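Local coordinates for protein alpha-L-rhamnosidase (Aspergillus terreus, PDB 6GSZ) that probably hydrolyses terminal non-reducing alpha-L-rhamnose residues from alpha-L-rhamnosides, and binds calcium ions, at residues 135-149 / 186-200. Sequence-based numbering, arbitrary orientation.
Sequences RKEFSVDDSYVSARL and TYDVTDLLKQGPNAI. With CA (calcium ion), chain L; CA (calcium ion), chain Y.
Asn198 lays its CB over one face of the Phe138 ring, a CH-pi contact 3.7 Å from the centroid, while Leu193 CD2 meets the edge of that ring. Phe138 CG sits between its backbone N and carbonyl carbon (chi1 59°), which swings the ring across its strand partner Asn198. The amide plane of Asn198 lies 17° from parallel to the ring, and the amide is held at both ends: OD1 accepts from Lys194 N and ND2 donates to Lys194 O. Thr190 O lies at the edge of the Tyr144 ring, near its plane, and Leu193 CB approaches obliquely. A water accepts from Tyr144 OH at 2.8 Å and donates to the carbonyls of Thr190 and Leu193. Gln195 NE2 reaches back to Asp142 O (2.9 Å), meeting that carbonyl from above its plane. The Arg148 guanidinium has Thr190 OG1 at its edge; its NH1 forms a salt bridge with Asp188 OD1 (3.2 Å), the two planes 47° apart. Asp188 divides its work: OD1 accepts from Thr190 N in an Asx turn and from Thr190 OG1, while OD2 binds a calcium ion at 2.3 Å. The backbone carbonyl O of Asp141, in the loop after strand 135-140, binds a second calcium ion. Leu149 CD1 and Ile200 CD1 touch tip to tip at 3.9 Å, bridging the two strand pairs. Antiparallel pairs 135-140/196-200 and 146-149/186-188 belong to two sheets of the alpha-L-rhamnosidase N-terminal domain, consistent with a galactose-binding-like beta-sandwich. Strand 228-237 flanks 144-154, with Leu233 against Phe138 and Val189; Ile161 of strand 156-161 packs on Val189 and Ile200, and Glu102 pairs with Arg148 NE.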
loop_
_atom_site.group_PDB
_atom_site.type_symbol
_atom_site.label_atom_id
_atom_site.label_comp_id
_atom_site.label_asym_id
_atom_site.label_seq_id
_atom_site.Cartn_x
_atom_site.Cartn_y
_atom_site.Cartn_z
ATOM N N ARG A 135 1.791 22.232 -24.528
ATOM C CA ARG A 135 1.568 21.553 -25.776
ATOM C C ARG A 135 2.749 21.732 -26.742
ATOM O O ARG A 135 3.494 22.702 -26.702
ATOM C CB ARG A 135 0.273 22.005 -26.462
ATOM C CG ARG A 135 0.337 23.351 -27.164
ATOM C CD ARG A 135 -1.021 23.784 -27.719
ATOM N NE ARG A 135 -1.634 22.828 -28.614
ATOM C CZ ARG A 135 -1.367 22.654 -29.899
ATOM N NH1 ARG A 135 -0.538 23.488 -30.533
ATOM N NH2 ARG A 135 -1.992 21.669 -30.550
ATOM N N LYS A 136 2.847 20.755 -27.641
ATOM C CA LYS A 136 3.875 20.681 -28.682
ATOM C C LYS A 136 3.298 19.929 -29.886
ATOM O O LYS A 136 2.629 18.906 -29.733
ATOM C CB LYS A 136 5.095 19.953 -28.098
ATOM C CG LYS A 136 6.209 19.602 -29.076
ATOM C CD LYS A 136 7.006 20.747 -29.569
ATOM C CE LYS A 136 8.323 20.307 -30.177
ATOM N NZ LYS A 136 9.078 21.438 -30.751
ATOM N N GLU A 137 3.558 20.438 -31.081
ATOM C CA GLU A 137 3.278 19.714 -32.323
ATOM C C GLU A 137 4.605 19.290 -32.953
ATOM O O GLU A 137 5.658 19.951 -32.761
ATOM C CB GLU A 137 2.457 20.552 -33.305
ATOM C CG GLU A 137 1.111 20.973 -32.730
ATOM C CD GLU A 137 0.177 21.688 -33.700
ATOM O OE1 GLU A 137 0.442 21.612 -34.922
ATOM O OE2 GLU A 137 -0.835 22.281 -33.239
ATOM N N PHE A 138 4.557 18.140 -33.647
ATOM C CA PHE A 138 5.771 17.538 -34.234
ATOM C C PHE A 138 5.334 16.696 -35.422
ATOM O O PHE A 138 4.155 16.449 -35.605
ATOM C CB PHE A 138 6.534 16.701 -33.197
ATOM C CG PHE A 138 5.752 15.564 -32.585
ATOM C CD1 PHE A 138 4.900 15.797 -31.524
ATOM C CD2 PHE A 138 5.899 14.255 -33.044
ATOM C CE1 PHE A 138 4.208 14.766 -30.935
ATOM C CE2 PHE A 138 5.193 13.216 -32.448
ATOM C CZ PHE A 138 4.356 13.478 -31.393
ATOM N N SER A 139 6.326 16.223 -36.159
ATOM C CA SER A 139 6.123 15.471 -37.366
ATOM C C SER A 139 6.798 14.117 -37.255
ATOM O O SER A 139 7.944 14.043 -36.804
ATOM C CB SER A 139 6.752 16.197 -38.513
ATOM O OG SER A 139 6.067 17.383 -38.735
ATOM N N VAL A 140 6.113 13.095 -37.753
ATOM C CA VAL A 140 6.696 11.787 -37.965
ATOM C C VAL A 140 6.555 11.503 -39.458
ATOM O O VAL A 140 5.517 11.064 -39.915
ATOM C CB VAL A 140 6.021 10.728 -37.082
ATOM C CG1 VAL A 140 6.655 9.367 -37.299
ATOM C CG2 VAL A 140 6.094 11.099 -35.618
ATOM N N ASP A 141 7.588 11.845 -40.219
ATOM C CA ASP A 141 7.458 11.812 -41.700
ATOM C C ASP A 141 8.152 10.608 -42.354
ATOM O O ASP A 141 8.412 10.581 -43.553
ATOM C CB ASP A 141 7.978 13.107 -42.303
ATOM C CG ASP A 141 7.265 14.343 -41.784
ATOM O OD1 ASP A 141 5.975 14.370 -41.776
ATOM O OD2 ASP A 141 7.998 15.267 -41.406
ATOM N N ASP A 142 8.465 9.611 -41.549
ATOM C CA ASP A 142 9.077 8.336 -41.956
ATOM C C ASP A 142 8.192 7.218 -41.403
ATOM O O ASP A 142 7.486 7.417 -40.404
ATOM C CB ASP A 142 10.510 8.259 -41.415
ATOM C CG ASP A 142 11.431 9.404 -41.846
ATOM O OD1 ASP A 142 11.793 9.443 -43.027
ATOM O OD2 ASP A 142 11.790 10.245 -40.982
ATOM N N SER A 143 8.244 6.040 -42.018
ATOM C CA SER A 143 7.567 4.880 -41.444
ATOM C C SER A 143 8.224 4.531 -40.100
ATOM O O SER A 143 9.451 4.656 -39.928
ATOM C CB SER A 143 7.581 3.719 -42.382
ATOM O OG SER A 143 8.907 3.355 -42.636
ATOM N N TYR A 144 7.395 4.119 -39.139
ATOM C CA TYR A 144 7.880 3.824 -37.788
ATOM C C TYR A 144 7.300 2.496 -37.303
ATOM O O TYR A 144 6.271 2.038 -37.789
ATOM C CB TYR A 144 7.529 4.955 -36.805
ATOM C CG TYR A 144 6.050 5.233 -36.663
ATOM C CD1 TYR A 144 5.421 6.053 -37.575
ATOM C CD2 TYR A 144 5.285 4.729 -35.614
ATOM C CE1 TYR A 144 4.073 6.313 -37.502
ATOM C CE2 TYR A 144 3.918 4.985 -35.522
ATOM C CZ TYR A 144 3.317 5.775 -36.488
ATOM O OH TYR A 144 1.992 6.103 -36.488
ATOM N N VAL A 145 7.966 1.918 -36.302
ATOM C CA VAL A 145 7.604 0.600 -35.787
ATOM C C VAL A 145 7.206 0.629 -34.307
ATOM O O VAL A 145 6.454 -0.259 -33.875
ATOM C CB VAL A 145 8.722 -0.425 -36.033
ATOM C CG1 VAL A 145 8.940 -0.639 -37.535
ATOM C CG2 VAL A 145 10.019 -0.078 -35.311
ATOM N N SER A 146 7.709 1.593 -33.535
ATOM C CA SER A 146 7.388 1.658 -32.098
ATOM C C SER A 146 7.633 3.069 -31.591
ATOM O O SER A 146 8.390 3.818 -32.204
ATOM C CB SER A 146 8.152 0.614 -31.282
ATOM O OG SER A 146 9.535 0.876 -31.317
ATOM N N ALA A 147 6.987 3.402 -30.464
ATOM C CA ALA A 147 7.227 4.689 -29.864
ATOM C C ALA A 147 7.018 4.594 -28.357
ATOM O O ALA A 147 6.173 3.818 -27.881
ATOM C CB ALA A 147 6.354 5.759 -30.498
ATOM N N ARG A 148 7.778 5.433 -27.645
ATOM C CA ARG A 148 7.709 5.511 -26.194
ATOM C C ARG A 148 7.573 6.958 -25.730
ATOM O O ARG A 148 8.135 7.854 -26.328
ATOM C CB ARG A 148 8.978 4.944 -25.546
ATOM C CG ARG A 148 9.256 3.480 -25.863
ATOM C CD ARG A 148 8.247 2.540 -25.224
ATOM N NE ARG A 148 8.528 1.158 -25.522
ATOM C CZ ARG A 148 7.954 0.435 -26.503
ATOM N NH1 ARG A 148 6.991 0.933 -27.267
ATOM N NH2 ARG A 148 8.330 -0.831 -26.655
ATOM N N LEU A 149 6.803 7.149 -24.650
ATOM C CA LEU A 149 6.769 8.426 -23.933
ATOM C C LEU A 149 7.328 8.186 -22.539
ATOM O O LEU A 149 6.830 7.280 -21.831
ATOM C CB LEU A 149 5.353 8.986 -23.825
ATOM C CG LEU A 149 5.274 10.338 -23.126
ATOM C CD1 LEU A 149 5.960 11.438 -23.943
ATOM C CD2 LEU A 149 3.835 10.711 -22.860
ATOM N N THR A 186 6.847 5.312 -18.103
ATOM C CA THR A 186 7.096 4.921 -19.464
ATOM C C THR A 186 5.812 4.347 -20.068
ATOM O O THR A 186 5.159 3.464 -19.462
ATOM C CB THR A 186 8.209 3.870 -19.536
ATOM O OG1 THR A 186 9.394 4.393 -18.942
ATOM C CG2 THR A 186 8.495 3.492 -20.979
ATOM N N TYR A 187 5.459 4.806 -21.281
ATOM C CA TYR A 187 4.266 4.341 -21.963
ATOM C C TYR A 187 4.619 3.939 -23.396
ATOM O O TYR A 187 5.406 4.618 -24.081
ATOM C CB TYR A 187 3.226 5.456 -22.019
ATOM C CG TYR A 187 2.807 5.953 -20.660
ATOM C CD1 TYR A 187 1.851 5.279 -19.903
ATOM C CD2 TYR A 187 3.355 7.109 -20.114
ATOM C CE1 TYR A 187 1.470 5.718 -18.639
ATOM C CE2 TYR A 187 2.937 7.587 -18.879
ATOM C CZ TYR A 187 1.970 6.924 -18.137
ATOM O OH TYR A 187 1.536 7.411 -16.940
ATOM N N ASP A 188 3.941 2.896 -23.870
ATOM C CA ASP A 188 4.007 2.509 -25.271
ATOM C C ASP A 188 2.932 3.289 -26.036
ATOM O O ASP A 188 1.739 3.042 -25.884
ATOM C CB ASP A 188 3.830 1.012 -25.423
ATOM C CG ASP A 188 3.784 0.531 -26.861
ATOM O OD1 ASP A 188 3.837 1.384 -27.773
ATOM O OD2 ASP A 188 3.695 -0.717 -27.054
ATOM N N VAL A 189 3.371 4.305 -26.771
ATOM C CA VAL A 189 2.452 5.208 -27.472
ATOM C C VAL A 189 2.447 4.940 -28.985
ATOM O O VAL A 189 1.946 5.760 -29.764
ATOM C CB VAL A 189 2.742 6.680 -27.148
ATOM C CG1 VAL A 189 2.606 6.935 -25.671
ATOM C CG2 VAL A 189 4.084 7.139 -27.659
ATOM N N THR A 190 2.930 3.782 -29.416
ATOM C CA THR A 190 2.998 3.401 -30.826
ATOM C C THR A 190 1.664 3.669 -31.538
ATOM O O THR A 190 1.670 4.233 -32.646
ATOM C CB THR A 190 3.339 1.915 -30.964
ATOM O OG1 THR A 190 4.587 1.713 -30.294
ATOM C CG2 THR A 190 3.487 1.471 -32.406
ATOM N N ASP A 191 0.547 3.252 -30.925
ATOM C CA ASP A 191 -0.741 3.239 -31.600
ATOM C C ASP A 191 -1.448 4.602 -31.490
ATOM O O ASP A 191 -2.503 4.783 -32.120
ATOM C CB ASP A 191 -1.596 2.102 -31.057
ATOM C CG ASP A 191 -1.127 0.710 -31.472
ATOM O OD1 ASP A 191 -0.279 0.584 -32.430
ATOM O OD2 ASP A 191 -1.627 -0.248 -30.852
ATOM N N LEU A 192 -0.906 5.541 -30.700
ATOM C CA LEU A 192 -1.528 6.870 -30.561
ATOM C C LEU A 192 -1.009 7.824 -31.634
ATOM O O LEU A 192 -1.662 8.836 -31.917
ATOM C CB LEU A 192 -1.228 7.446 -29.170
ATOM C CG LEU A 192 -1.620 6.584 -27.981
ATOM C CD1 LEU A 192 -1.452 7.344 -26.685
ATOM C CD2 LEU A 192 -3.030 6.068 -28.069
ATOM N N LEU A 193 0.176 7.547 -32.193
ATOM C CA LEU A 193 0.725 8.391 -33.240
ATOM C C LEU A 193 -0.013 8.164 -34.557
ATOM O O LEU A 193 -0.698 7.144 -34.788
ATOM C CB LEU A 193 2.202 8.097 -33.443
ATOM C CG LEU A 193 3.125 8.356 -32.265
ATOM C CD1 LEU A 193 4.555 7.922 -32.630
ATOM C CD2 LEU A 193 3.121 9.821 -31.936
ATOM N N LYS A 194 0.165 9.137 -35.445
ATOM C CA LYS A 194 -0.213 8.957 -36.829
ATOM C C LYS A 194 0.933 9.448 -37.710
ATOM O O LYS A 194 1.896 10.117 -37.283
ATOM C CB LYS A 194 -1.568 9.618 -37.094
ATOM C CG LYS A 194 -1.698 11.034 -36.572
ATOM C CD LYS A 194 -3.099 11.632 -36.674
ATOM C CE LYS A 194 -3.111 13.064 -36.175
ATOM N NZ LYS A 194 -4.429 13.715 -36.373
ATOM N N GLN A 195 0.870 9.019 -38.959
ATOM C CA GLN A 195 1.832 9.425 -39.936
ATOM C C GLN A 195 1.672 10.923 -40.188
ATOM O O GLN A 195 0.566 11.412 -40.335
ATOM C CB GLN A 195 1.549 8.648 -41.228
ATOM C CG GLN A 195 2.743 8.586 -42.142
ATOM C CD GLN A 195 3.854 7.800 -41.496
ATOM O OE1 GLN A 195 3.729 6.610 -41.263
ATOM N NE2 GLN A 195 4.957 8.465 -41.210
ATOM N N GLY A 196 2.789 11.637 -40.220
ATOM C CA GLY A 196 2.738 13.051 -40.514
ATOM C C GLY A 196 2.613 13.870 -39.229
ATOM O O GLY A 196 3.323 13.654 -38.252
ATOM N N PRO A 197 1.707 14.854 -39.193
ATOM C CA PRO A 197 1.617 15.774 -38.047
ATOM C C PRO A 197 0.982 15.125 -36.823
ATOM O O PRO A 197 0.015 14.387 -36.973
ATOM C CB PRO A 197 0.782 16.958 -38.593
ATOM C CG PRO A 197 0.017 16.384 -39.724
ATOM C CD PRO A 197 0.778 15.206 -40.275
ATOM N N ASN A 198 1.525 15.453 -35.648
ATOM C CA ASN A 198 1.056 14.934 -34.361
ATOM C C ASN A 198 1.082 16.069 -33.333
ATOM O O ASN A 198 1.849 17.034 -33.486
ATOM C CB ASN A 198 1.927 13.790 -33.839
ATOM C CG ASN A 198 1.794 12.508 -34.641
ATOM O OD1 ASN A 198 1.015 11.614 -34.261
ATOM N ND2 ASN A 198 2.547 12.401 -35.744
ATOM N N ALA A 199 0.318 15.893 -32.253
ATOM C CA ALA A 199 0.402 16.801 -31.137
ATOM C C ALA A 199 0.421 16.023 -29.829
ATOM O O ALA A 199 -0.198 14.970 -29.749
ATOM C CB ALA A 199 -0.755 17.777 -31.135
ATOM N N ILE A 200 1.118 16.596 -28.844
ATOM C CA ILE A 200 1.089 16.122 -27.451
ATOM C C ILE A 200 0.644 17.296 -26.594
ATOM O O ILE A 200 1.125 18.441 -26.784
ATOM C CB ILE A 200 2.430 15.521 -27.011
ATOM C CG1 ILE A 200 2.364 15.079 -25.555
ATOM C CG2 ILE A 200 3.586 16.462 -27.222
ATOM C CD1 ILE A 200 3.434 14.079 -25.168
HETATM CA CA CA L . 2.519 -2.615 -26.426
HETATM CA CA CA Y . 8.160 11.131 -45.801
HETATM O O HOH W 1 0.222 4.637 -34.902
HETATM O O HOH W 2 4.631 3.964 -40.323
HETATM O O HOH W 3 5.855 -1.100 -28.936
HETATM O O HOH W 4 1.584 -1.246 -28.579
HETATM O O HOH W 5 3.199 -3.848 -28.670
HETATM O O HOH W 6 4.763 -3.414 -26.416
HETATM O O HOH W 7 0.441 -0.869 -25.839
HETATM O O HOH W 8 6.021 10.562 -45.566
#